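Side-chain contacts in endo-beta-mannanase (Rhizomucor miehei, PDB 4QP0), which probably hydrolyses internal beta-1,4-mannosidic linkages in mannans, galactomannans and glucomannans, as an extracellular glycoside hydrolase of family 5: residues K143-I146 against S147-N151; F12-G16 against K17-F21. All blocks are in the same frame, centred on the assembly; numbering follows the deposited sequence.

Contact 1 (K143-I146 against S147-N151)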
loop_
_atom_site.group_PDB
_atom_site.type_symbol
_atom_site.label_atom_id
_atom_site.label_comp_id
_atom_site.label_asym_id
_atom_site.label_seq_id
_atom_site.Cartn_x
_atom_site.Cartn_y
_atom_site.Cartn_z
ATOM N N LYS A 143 -3.996 -13.734 10.665
ATOM C CA LYS A 143 -4.234 -13.064 11.939
ATOM C C LYS A 143 -3.029 -13.150 12.878
ATOM O O LYS A 143 -2.509 -12.118 13.324
ATOM C CB LYS A 143 -5.481 -13.617 12.619
ATOM C CG LYS A 143 -6.779 -13.054 12.076
ATOM C CD LYS A 143 -7.968 -13.731 12.739
ATOM C CE LYS A 143 -9.276 -13.112 12.269
ATOM N NZ LYS A 143 -10.451 -13.783 12.888
ATOM N N GLU A 144 -2.570 -14.367 13.159
ATOM C CA GLU A 144 -1.417 -14.550 14.040
ATOM C C GLU A 144 -0.183 -13.765 13.560
ATOM O O GLU A 144 0.599 -13.286 14.379
ATOM C CB GLU A 144 -1.107 -16.037 14.286
ATOM C CG GLU A 144 -0.555 -16.813 13.092
ATOM C CD GLU A 144 -0.255 -18.282 13.394
ATOM O OE1 GLU A 144 0.077 -19.034 12.440
ATOM O OE2 GLU A 144 -0.346 -18.691 14.577
ATOM N N TYR A 145 -0.036 -13.612 12.243
ATOM C CA TYR A 145 1.042 -12.800 11.674
ATOM C C TYR A 145 0.829 -11.326 11.994
ATOM O O TYR A 145 1.756 -10.643 12.449
ATOM C CB TYR A 145 1.163 -13.009 10.163
ATOM C CG TYR A 145 2.245 -12.170 9.507
ATOM C CD1 TYR A 145 3.596 -12.466 9.699
ATOM C CD2 TYR A 145 1.922 -11.079 8.698
ATOM C CE1 TYR A 145 4.594 -11.713 9.098
ATOM C CE2 TYR A 145 2.918 -10.307 8.096
ATOM C CZ TYR A 145 4.251 -10.628 8.297
ATOM O OH TYR A 145 5.251 -9.880 7.709
ATOM N N ILE A 146 -0.399 -10.851 11.767
ATOM C CA ILE A 146 -0.783 -9.470 12.061
ATOM C C ILE A 146 -0.520 -9.158 13.531
ATOM O O ILE A 146 0.141 -8.168 13.844
ATOM C CB ILE A 146 -2.252 -9.193 11.663
ATOM C CG1 ILE A 146 -2.353 -9.019 10.151
ATOM C CG2 ILE A 146 -2.818 -7.969 12.378
ATOM C CD1 ILE A 146 -3.766 -9.115 9.615
ATOM N N SER A 147 -1.006 -10.022 14.416
ATOM C CA SER A 147 -0.764 -9.899 15.856
ATOM C C SER A 147 0.717 -9.775 16.175
ATOM O O SER A 147 1.111 -8.926 16.960
ATOM C CB SER A 147 -1.341 -11.103 16.603
ATOM O OG SER A 147 -0.797 -11.197 17.912
ATOM N N HIS A 148 1.527 -10.632 15.564
ATOM C CA HIS A 148 2.962 -10.649 15.797
ATOM C C HIS A 148 3.605 -9.353 15.378
ATOM O O HIS A 148 4.423 -8.789 16.109
ATOM C CB HIS A 148 3.582 -11.819 15.047
ATOM C CG HIS A 148 5.026 -12.064 15.388
ATOM N ND1 HIS A 148 5.427 -13.125 16.107
ATOM C CD2 HIS A 148 6.170 -11.337 15.087
ATOM C CE1 HIS A 148 6.759 -13.084 16.259
ATOM N NE2 HIS A 148 7.213 -11.985 15.638
ATOM N N VAL A 149 3.232 -8.863 14.200
ATOM C CA VAL A 149 3.825 -7.649 13.650
ATOM C C VAL A 149 3.440 -6.433 14.488
ATOM O O VAL A 149 4.313 -5.656 14.881
ATOM C CB VAL A 149 3.450 -7.440 12.170
ATOM C CG1 VAL A 149 3.922 -6.076 11.680
ATOM C CG2 VAL A 149 4.060 -8.539 11.318
ATOM N N LEU A 150 2.148 -6.292 14.790
ATOM C CA LEU A 150 1.665 -5.150 15.584
ATOM C C LEU A 150 2.212 -5.145 17.017
ATOM O O LEU A 150 2.436 -4.076 17.594
ATOM C CB LEU A 150 0.131 -5.098 15.630
ATOM C CG LEU A 150 -0.741 -5.153 14.371
ATOM C CD1 LEU A 150 -2.155 -4.699 14.701
ATOM C CD2 LEU A 150 -0.183 -4.327 13.235
ATOM N N ASN A 151 2.408 -6.341 17.578
ATOM C CA ASN A 151 2.901 -6.492 18.948
ATOM C C ASN A 151 4.419 -6.407 19.090
ATOM O O ASN A 151 4.922 -6.132 20.180
ATOM C CB ASN A 151 2.394 -7.798 19.571
ATOM C CG ASN A 151 0.948 -7.708 20.013
ATOM O OD1 ASN A 151 0.566 -6.794 20.747
ATOM N ND2 ASN A 151 0.133 -8.655 19.571
#
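The last turns of helix 136-151, one of the helices on the outside of the TIM barrel, set V149 against the ring of Y145 and I146 beside L150. The Y145 ring offers one face to V149: methyl CG2 sits 3.8 Å from the ring centroid and 17° off the ring normal, a CH-pi contact displaced toward the rim, with CZ its nearest ring atom. With CG anti to the backbone N (chi1 179°), the ring stands out from the helix, leaning enough toward the next turn for V149 CG2 to lie over its face. V149 turns CG2 back to meet it by placing that methyl beside its own backbone N. I146 and L150 run side by side in the same direction, I146 CG2 standing 4.0 Å from L150 CG; Y205 and I206 of helix 192-209 pack on I146.

Beneath the side chains the i to i+4 backbone bonds continue, L150 N to I146 O at 2.9 Å being almost straight (175°). Near the helix end, N151 ND2 makes two weak bonds, to S147 O (2.8 Å) and S147 OG (3.2 Å), while its OD1 takes K162 NZ and H148 NE2 pairs with D80 OD1. The buried Y145 thus packs V149 on a ring face while its hydroxyl, reaching past the valine, is satisfied by the backbone O of L56, and V149 and L150 together pack on W170 of barrel strand 167-171.

Contact 2 (F12-G16 against K17-F21)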
loop_
_atom_site.group_PDB
_atom_site.type_symbol
_atom_site.label_atom_id
_atom_site.label_comp_id
_atom_site.label_asym_id
_atom_site.label_seq_id
_atom_site.Cartn_x
_atom_site.Cartn_y
_atom_site.Cartn_z
ATOM N N PHE A 12 -6.474 13.980 6.001
ATOM C CA PHE A 12 -5.565 13.424 6.983
ATOM C C PHE A 12 -5.172 14.559 7.904
ATOM O O PHE A 12 -5.154 15.718 7.492
ATOM C CB PHE A 12 -4.311 12.864 6.320
ATOM C CG PHE A 12 -4.526 11.558 5.622
ATOM C CD1 PHE A 12 -5.014 10.442 6.320
ATOM C CD2 PHE A 12 -4.220 11.427 4.275
ATOM C CE1 PHE A 12 -5.203 9.240 5.670
ATOM C CE2 PHE A 12 -4.406 10.224 3.625
ATOM C CZ PHE A 12 -4.899 9.128 4.324
ATOM N N THR A 13 -4.852 14.226 9.150
ATOM C CA THR A 13 -4.477 15.246 10.114
ATOM C C THR A 13 -3.300 14.796 10.977
ATOM O O THR A 13 -3.261 13.663 11.465
ATOM C CB THR A 13 -5.698 15.741 10.936
ATOM O OG1 THR A 13 -5.297 16.800 11.803
ATOM C CG2 THR A 13 -6.343 14.622 11.769
ATOM N N LEU A 14 -2.322 15.685 11.110
ATOM C CA LEU A 14 -1.163 15.449 11.959
ATOM C C LEU A 14 -1.040 16.591 12.957
ATOM O O LEU A 14 -0.783 17.741 12.574
ATOM C CB LEU A 14 0.112 15.318 11.122
ATOM C CG LEU A 14 1.318 14.650 11.794
ATOM C CD1 LEU A 14 0.952 13.311 12.429
ATOM C CD2 LEU A 14 2.441 14.475 10.787
ATOM N N ASP A 15 -1.220 16.255 14.234
ATOM C CA ASP A 15 -1.375 17.233 15.313
ATOM C C ASP A 15 -2.705 17.957 15.119
ATOM O O ASP A 15 -3.752 17.311 15.020
ATOM C CB ASP A 15 -0.191 18.214 15.385
ATOM C CG ASP A 15 1.133 17.525 15.702
ATOM O OD1 ASP A 15 1.199 16.765 16.696
ATOM O OD2 ASP A 15 2.118 17.759 14.963
ATOM N N GLY A 16 -2.668 19.285 15.051
ATOM C CA GLY A 16 -3.889 20.070 14.892
ATOM C C GLY A 16 -4.251 20.320 13.443
ATOM O O GLY A 16 -5.403 20.632 13.124
ATOM N N LYS A 17 -3.266 20.159 12.565
ATOM C CA LYS A 17 -3.371 20.641 11.188
ATOM C C LYS A 17 -3.744 19.553 10.169
ATOM O O LYS A 17 -3.443 18.373 10.375
ATOM C CB LYS A 17 -2.072 21.349 10.766
ATOM C CG LYS A 17 -1.656 22.470 11.702
ATOM C CD LYS A 17 -1.290 23.728 10.932
ATOM C CE LYS A 17 -1.041 24.895 11.877
ATOM N NZ LYS A 17 0.307 24.809 12.506
ATOM N N PRO A 18 -4.414 19.955 9.069
ATOM C CA PRO A 18 -4.640 19.040 7.947
ATOM C C PRO A 18 -3.323 18.676 7.254
ATOM O O PRO A 18 -2.397 19.493 7.205
ATOM C CB PRO A 18 -5.548 19.849 7.012
ATOM C CG PRO A 18 -6.209 20.857 7.900
ATOM C CD PRO A 18 -5.144 21.226 8.891
ATOM N N PHE A 19 -3.255 17.456 6.730
ATOM C CA PHE A 19 -2.018 16.896 6.199
ATOM C C PHE A 19 -2.205 16.415 4.751
ATOM O O PHE A 19 -2.704 15.313 4.502
ATOM C CB PHE A 19 -1.546 15.764 7.132
ATOM C CG PHE A 19 -0.176 15.211 6.817
ATOM C CD1 PHE A 19 0.848 16.028 6.332
ATOM C CD2 PHE A 19 0.105 13.863 7.065
ATOM C CE1 PHE A 19 2.109 15.504 6.060
ATOM C CE2 PHE A 19 1.362 13.336 6.801
ATOM C CZ PHE A 19 2.367 14.156 6.299
ATOM N N TYR A 20 -1.829 17.276 3.805
ATOM C CA TYR A 20 -1.778 16.926 2.382
ATOM C C TYR A 20 -0.330 16.614 2.038
ATOM O O TYR A 20 0.570 17.348 2.440
ATOM C CB TYR A 20 -2.275 18.076 1.492
ATOM C CG TYR A 20 -3.746 18.398 1.621
ATOM C CD1 TYR A 20 -4.698 17.732 0.854
ATOM C CD2 TYR A 20 -4.188 19.387 2.495
ATOM C CE1 TYR A 20 -6.049 18.023 0.967
ATOM C CE2 TYR A 20 -5.537 19.693 2.612
ATOM C CZ TYR A 20 -6.462 19.003 1.848
ATOM O OH TYR A 20 -7.800 19.301 1.966
ATOM N N PHE A 21 -0.106 15.528 1.300
ATOM C CA PHE A 21 1.244 15.156 0.921
ATOM C C PHE A 21 1.333 14.443 -0.419
ATOM O O PHE A 21 0.361 13.849 -0.884
ATOM C CB PHE A 21 1.896 14.311 2.016
ATOM C CG PHE A 21 1.201 12.997 2.280
ATOM C CD1 PHE A 21 1.584 11.842 1.608
ATOM C CD2 PHE A 21 0.180 12.909 3.229
ATOM C CE1 PHE A 21 0.959 10.629 1.870
ATOM C CE2 PHE A 21 -0.445 11.701 3.493
ATOM C CZ PHE A 21 -0.055 10.562 2.811
#
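The F19 ring lies between two side chains: F21 CD2 is 3.8 Å above one face and L14 CD2 4.3 Å above the other, both offset toward the rim. This is a beta hairpin, strand 11-14 folding back on 17-25 through a type II' turn from L14 to K17, with D15 and G16 at its corners. The F12 ring has F19 O at its edge, near the ring plane, and meets the F21 ring obliquely, F12 CD2 to F21 CE2 being 3.9 Å with the planes at 32°. F12 meets F168 and F252 edge-to-face and V51 touches F19 and F21, all at or just before the starts of barrel strands; the hairpin thus crosses the barrel's N-terminal end, F12 plugging in, consistent with a cap. CG anti to the backbone N (chi1 -172°) swings the F19 ring alongside L14.

The backbone pairs F19 N with F12 O at 2.7 Å, the donor standing above the carbonyl plane. Nearer the turn, K17 N to L14 O is weak at 3.5 Å. K17 O is gripped twice: L14 N comes nearly head-on at 3.0 Å, and the hydroxyl T13 OG1 donates to it from 2.8 Å, 63° out of the carbonyl plane.

Overall arrangement
Contact 2 comes first along the chain, in the hairpin of strands 11-14 and 17-25; contact 1 follows at the C-terminal end of helix 136-151. Their centres are 28 Å apart and their nearest atoms about 16 Å, so they do not touch. Both belong to the one family 5 TIM barrel. Strand 17-25, paired in parallel with 51-55 and 320-323, is the hairpin's second arm and also a strand of the barrel wall, whereas helix 136-151 lies against strand 167-171 of the same sheet and against helix 192-209. Strand 167-171 is met by both contacts: V149 and L150 of contact 1 touch its W170, and the F12 ring of contact 2 meets its F168.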